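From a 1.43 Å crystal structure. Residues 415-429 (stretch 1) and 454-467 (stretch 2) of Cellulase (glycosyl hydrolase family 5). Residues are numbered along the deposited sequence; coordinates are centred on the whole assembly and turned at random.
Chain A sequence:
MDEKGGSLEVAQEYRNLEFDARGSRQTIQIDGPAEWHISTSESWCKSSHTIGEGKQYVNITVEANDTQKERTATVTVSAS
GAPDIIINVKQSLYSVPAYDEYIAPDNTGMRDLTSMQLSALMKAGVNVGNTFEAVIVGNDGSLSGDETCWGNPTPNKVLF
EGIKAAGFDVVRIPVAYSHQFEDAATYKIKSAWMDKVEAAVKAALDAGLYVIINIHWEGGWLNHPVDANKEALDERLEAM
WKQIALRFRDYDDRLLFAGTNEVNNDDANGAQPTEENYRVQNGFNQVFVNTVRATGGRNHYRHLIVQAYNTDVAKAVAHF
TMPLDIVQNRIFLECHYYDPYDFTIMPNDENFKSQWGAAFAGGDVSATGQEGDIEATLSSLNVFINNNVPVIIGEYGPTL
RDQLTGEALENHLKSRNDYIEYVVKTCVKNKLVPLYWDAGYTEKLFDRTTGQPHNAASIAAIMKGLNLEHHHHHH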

# COMPACT_ATOMS: atom_id res chain seq x y z
N SER A 415 -23.72 -2.24 18.57
CA SER A 415 -22.34 -2.70 18.60
C SER A 415 -21.61 -2.20 17.35
O SER A 415 -20.46 -1.79 17.44
N ARG A 416 -22.24 -2.33 16.19
CA ARG A 416 -21.61 -1.86 14.93
C ARG A 416 -21.24 -0.40 15.06
O ARG A 416 -20.13 0.04 14.69
N ASN A 417 -22.18 0.41 15.52
CA ASN A 417 -21.95 1.86 15.61
C ASN A 417 -20.95 2.25 16.69
O ASN A 417 -20.12 3.15 16.50
N ASP A 418 -20.93 1.52 17.80
CA ASP A 418 -19.93 1.72 18.86
C ASP A 418 -18.54 1.41 18.29
O ASP A 418 -17.57 2.14 18.52
N TYR A 419 -18.45 0.31 17.55
CA TYR A 419 -17.20 -0.16 16.95
C TYR A 419 -16.67 0.86 15.91
O TYR A 419 -15.51 1.25 15.93
N ILE A 420 -17.54 1.27 15.02
CA ILE A 420 -17.23 2.25 13.99
C ILE A 420 -16.70 3.53 14.60
O ILE A 420 -15.64 4.05 14.19
N GLU A 421 -17.41 4.08 15.57
CA GLU A 421 -16.98 5.30 16.24
C GLU A 421 -15.62 5.10 16.87
O GLU A 421 -14.76 5.99 16.79
N TYR A 422 -15.42 3.95 17.51
CA TYR A 422 -14.18 3.69 18.26
C TYR A 422 -12.99 3.59 17.28
O TYR A 422 -11.91 4.18 17.51
N VAL A 423 -13.17 2.85 16.21
CA VAL A 423 -12.09 2.73 15.21
C VAL A 423 -11.74 4.12 14.65
O VAL A 423 -10.56 4.48 14.55
N VAL A 424 -12.74 4.87 14.26
CA VAL A 424 -12.56 6.21 13.68
C VAL A 424 -11.82 7.13 14.66
O VAL A 424 -10.83 7.75 14.32
N LYS A 425 -12.32 7.20 15.88
CA LYS A 425 -11.66 8.06 16.90
C LYS A 425 -10.22 7.63 17.13
O LYS A 425 -9.34 8.48 17.33
N THR A 426 -9.96 6.33 17.14
CA THR A 426 -8.60 5.84 17.35
C THR A 426 -7.71 6.21 16.17
O THR A 426 -6.55 6.60 16.33
N CYS A 427 -8.24 6.11 14.97
CA CYS A 427 -7.49 6.58 13.79
C CYS A 427 -7.15 8.07 13.88
O CYS A 427 -6.01 8.48 13.65
N VAL A 428 -8.14 8.89 14.21
CA VAL A 428 -7.94 10.34 14.37
C VAL A 428 -6.83 10.64 15.39
O VAL A 428 -5.91 11.44 15.11
N LYS A 429 -6.89 9.96 16.54
CA LYS A 429 -5.90 10.15 17.61
C LYS A 429 -4.49 9.87 17.10
O LYS A 429 -3.53 10.51 17.50
N HIS A 454 -28.34 5.95 3.37
CA HIS A 454 -28.99 4.68 3.70
C HIS A 454 -28.93 4.37 5.16
O HIS A 454 -29.91 3.86 5.74
N ASN A 455 -27.78 4.61 5.79
CA ASN A 455 -27.61 4.31 7.19
C ASN A 455 -27.13 5.55 7.94
O ASN A 455 -25.96 5.72 8.23
N ALA A 456 -28.08 6.44 8.21
CA ALA A 456 -27.79 7.68 8.91
C ALA A 456 -27.09 7.44 10.24
O ALA A 456 -26.20 8.20 10.62
N ALA A 457 -27.49 6.39 10.96
CA ALA A 457 -26.91 6.13 12.29
C ALA A 457 -25.42 5.77 12.18
O ALA A 457 -24.61 6.22 12.98
N SER A 458 -25.06 4.97 11.19
CA SER A 458 -23.65 4.60 11.00
C SER A 458 -22.81 5.77 10.42
O SER A 458 -21.66 5.94 10.83
N ILE A 459 -23.39 6.57 9.52
CA ILE A 459 -22.73 7.81 9.09
C ILE A 459 -22.46 8.68 10.31
O ILE A 459 -21.35 9.23 10.49
N ALA A 460 -23.48 8.83 11.16
CA ALA A 460 -23.34 9.65 12.38
C ALA A 460 -22.26 9.10 13.32
O ALA A 460 -21.55 9.89 13.97
N ALA A 461 -22.10 7.78 13.40
CA ALA A 461 -21.06 7.16 14.23
C ALA A 461 -19.66 7.57 13.74
O ALA A 461 -18.75 7.87 14.51
N ILE A 462 -19.48 7.55 12.42
CA ILE A 462 -18.23 7.98 11.81
C ILE A 462 -17.98 9.46 12.14
O ILE A 462 -16.88 9.83 12.57
N MET A 463 -19.00 10.31 11.96
CA MET A 463 -18.80 11.74 12.17
C MET A 463 -18.53 12.04 13.65
O MET A 463 -17.76 12.94 13.98
N LYS A 464 -19.13 11.26 14.54
CA LYS A 464 -18.91 11.40 15.99
C LYS A 464 -17.45 11.04 16.29
O LYS A 464 -16.76 11.73 17.06
N GLY A 465 -16.95 9.97 15.68
CA GLY A 465 -15.57 9.58 15.82
C GLY A 465 -14.58 10.61 15.31
O GLY A 465 -13.51 10.83 15.91
N LEU A 466 -14.97 11.29 14.24
CA LEU A 466 -14.12 12.31 13.64
C LEU A 466 -14.02 13.53 14.50
O LEU A 466 -12.96 14.14 14.59
N ASN A 467 -15.12 13.88 15.14
CA ASN A 467 -15.20 15.13 15.87
C ASN A 467 -15.12 15.00 17.38
O ASN A 467 -15.15 16.01 18.09

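The helices 415-429 and 456-467 run in broadly the same direction, their axes 29° apart and 7.5 Å at closest approach; the two stretches bury 616 Å² between them, both sides summed.

Asn455 (chi1 t) caps the second helix: its OD1 accepts from Ser458 N at 3.0 Å. The same OD1 takes a hydrogen bond from water 1 O (2.9 Å), which in turn accepts from Asn417 ND2 at 3.1 Å, so the cap is tied to the first helix through one water.

Ser458 (chi1 m, CB sideways) is the polar hub. Its OG donates to Asn417 OD1 at 2.7 Å and accepts from Arg416 NH1 at 3.1 Å, lying near the guanidinium plane, at its edge. Arg416 and Asn417, both chi1 m, point toward stretch 2, as do Ile420 (m, t), Val424 and Val428 (both t).

Ala461 points its CB toward the first helix, 3.6 Å from Asn417 O and 4.1 Å from Ile420 CG2. Ile462 (m, t) brings CG1 to 3.4 Å from Ile420 CG2, and its CG2 to 4.2 Å from Val424 CG2.

Lys464, extended with all four chi angles t, forms a salt bridge with Glu421: NZ to OE1 is 3.3 Å, a weak hydrogen bond. Glu421 starts sideways, but chi1 and chi2 t carry its end nearer. Water 2 O donates to Glu421 OE2 (2.6 Å) and accepts weakly from Lys464 NZ at 3.3 Å.

Gly465 marks the tightest backbone approach, its CA 4.3 Å from Lys425 CA. An ideal CB would sit 2.8 Å from Val424 CB and 2.9 Å from Glu421 O, both clashes, so the bare CA leaves room for this closeness. Gly465 O meets Lys425 CA at 3.5 Å in a CA-H...O contact.

Leu466 (m, t) points away at CB, yet CD2 returns to 3.7 Å from Val424 CG1 and 3.8 Å from Val428 CG2.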

# COMPACT_ATOMS: atom_id res chain seq x y z
CB SER A 415 -22.30 -4.22 18.62
OG SER A 415 -22.60 -4.73 19.93
CB ARG A 416 -22.49 -2.01 13.69
CG ARG A 416 -22.84 -3.43 13.34
CD ARG A 416 -23.71 -3.41 12.10
NE ARG A 416 -22.96 -3.01 10.90
CZ ARG A 416 -23.01 -1.81 10.32
NH1 ARG A 416 -23.81 -0.84 10.77
NH2 ARG A 416 -22.22 -1.58 9.26
CB ASN A 417 -23.28 2.59 15.71
CG ASN A 417 -24.06 2.49 14.42
OD1 ASN A 417 -23.47 2.41 13.32
ND2 ASN A 417 -25.37 2.45 14.53
CB ASP A 418 -20.23 0.81 20.08
CG ASP A 418 -21.44 1.25 20.87
OD1 ASP A 418 -21.97 2.39 20.66
OD2 ASP A 418 -21.85 0.44 21.73
CB TYR A 419 -17.41 -1.54 16.27
CG TYR A 419 -16.20 -2.03 15.52
CD1 TYR A 419 -15.20 -2.73 16.16
CD2 TYR A 419 -16.06 -1.77 14.17
CE1 TYR A 419 -14.07 -3.15 15.50
CE2 TYR A 419 -14.95 -2.24 13.47
CZ TYR A 419 -13.96 -2.93 14.14
OH TYR A 419 -12.81 -3.34 13.46
CB ILE A 420 -18.46 2.53 13.08
CG1 ILE A 420 -18.75 1.32 12.18
CG2 ILE A 420 -18.22 3.77 12.22
CD1 ILE A 420 -20.09 1.36 11.48
CB GLU A 421 -18.00 5.70 17.31
CG GLU A 421 -17.63 6.97 18.05
CD GLU A 421 -18.47 7.22 19.30
OE1 GLU A 421 -19.66 6.82 19.34
OE2 GLU A 421 -17.92 7.84 20.24
CB TYR A 422 -14.25 2.43 19.14
CG TYR A 422 -13.11 2.39 20.13
CD1 TYR A 422 -13.17 3.12 21.32
CD2 TYR A 422 -11.94 1.70 19.85
CE1 TYR A 422 -12.10 3.12 22.19
CE2 TYR A 422 -10.87 1.69 20.71
CZ TYR A 422 -10.95 2.41 21.88
OH TYR A 422 -9.88 2.41 22.74
CB VAL A 423 -12.46 1.75 14.09
CG1 VAL A 423 -11.49 1.86 12.92
CG2 VAL A 423 -12.50 0.34 14.68
CB VAL A 424 -13.85 6.84 13.14
CG1 VAL A 424 -13.65 8.30 12.73
CG2 VAL A 424 -14.33 6.03 11.95
CB LYS A 425 -12.48 8.15 18.22
CG LYS A 425 -12.13 7.21 19.35
CD LYS A 425 -13.02 7.50 20.56
CE LYS A 425 -12.65 6.66 21.77
NZ LYS A 425 -13.66 6.79 22.87
CB THR A 426 -8.61 4.32 17.61
OG1 THR A 426 -9.43 4.07 18.75
CG2 THR A 426 -7.21 3.78 17.91
CB CYS A 427 -8.27 6.30 12.51
SG CYS A 427 -8.32 4.56 12.00
CB VAL A 428 -9.22 11.10 14.76
CG1 VAL A 428 -8.90 12.58 15.07
CG2 VAL A 428 -10.28 10.96 13.68
CB LYS A 429 -6.22 9.25 18.82
CG LYS A 429 -5.32 9.43 20.03
CD LYS A 429 -5.70 8.49 21.18
CE LYS A 429 -4.65 8.50 22.30
NZ LYS A 429 -3.43 7.73 21.94
CB HIS A 454 -28.35 3.53 2.89
CG HIS A 454 -28.87 2.18 3.27
ND1 HIS A 454 -30.11 1.71 2.83
CD2 HIS A 454 -28.36 1.22 4.08
CE1 HIS A 454 -30.31 0.51 3.36
NE2 HIS A 454 -29.27 0.19 4.11
CB ASN A 455 -26.70 3.11 7.41
CG ASN A 455 -26.80 2.56 8.83
OD1 ASN A 455 -27.11 3.29 9.78
ND2 ASN A 455 -26.57 1.28 8.96
CB ALA A 456 -29.07 8.48 9.10
CB ALA A 457 -27.69 5.02 13.02
CB SER A 458 -23.53 3.38 10.12
OG SER A 458 -24.14 2.25 10.72
CB ILE A 459 -23.53 8.58 8.03
CG1 ILE A 459 -23.66 7.75 6.74
CG2 ILE A 459 -22.88 9.93 7.76
CD1 ILE A 459 -24.66 8.29 5.75
CB ALA A 460 -24.67 9.78 13.11
CB ALA A 461 -21.20 5.65 14.22
CB ILE A 462 -18.20 7.76 10.29
CG1 ILE A 462 -18.25 6.27 9.97
CG2 ILE A 462 -16.98 8.41 9.64
CD1 ILE A 462 -18.49 5.96 8.50
CB MET A 463 -19.99 12.52 11.65
CG MET A 463 -20.18 12.41 10.15
SD MET A 463 -18.74 12.90 9.17
CE MET A 463 -18.81 11.75 7.80
CB LYS A 464 -19.86 10.51 16.79
CG LYS A 464 -19.72 10.68 18.30
CD LYS A 464 -20.89 10.07 19.05
CE LYS A 464 -20.60 9.93 20.54
NZ LYS A 464 -21.41 8.85 21.19
CB LEU A 466 -14.62 12.72 12.27
CG LEU A 466 -14.41 11.76 11.12
CD1 LEU A 466 -14.95 12.44 9.87
CD2 LEU A 466 -12.94 11.42 10.97
CB ASN A 467 -16.48 15.86 15.46
CG ASN A 467 -16.48 16.20 13.98
OD1 ASN A 467 -15.55 16.84 13.49
ND2 ASN A 467 -17.51 15.74 13.25
O HOH W 1 -27.11 1.69 12.14
O HOH W 2 -18.53 8.32 22.75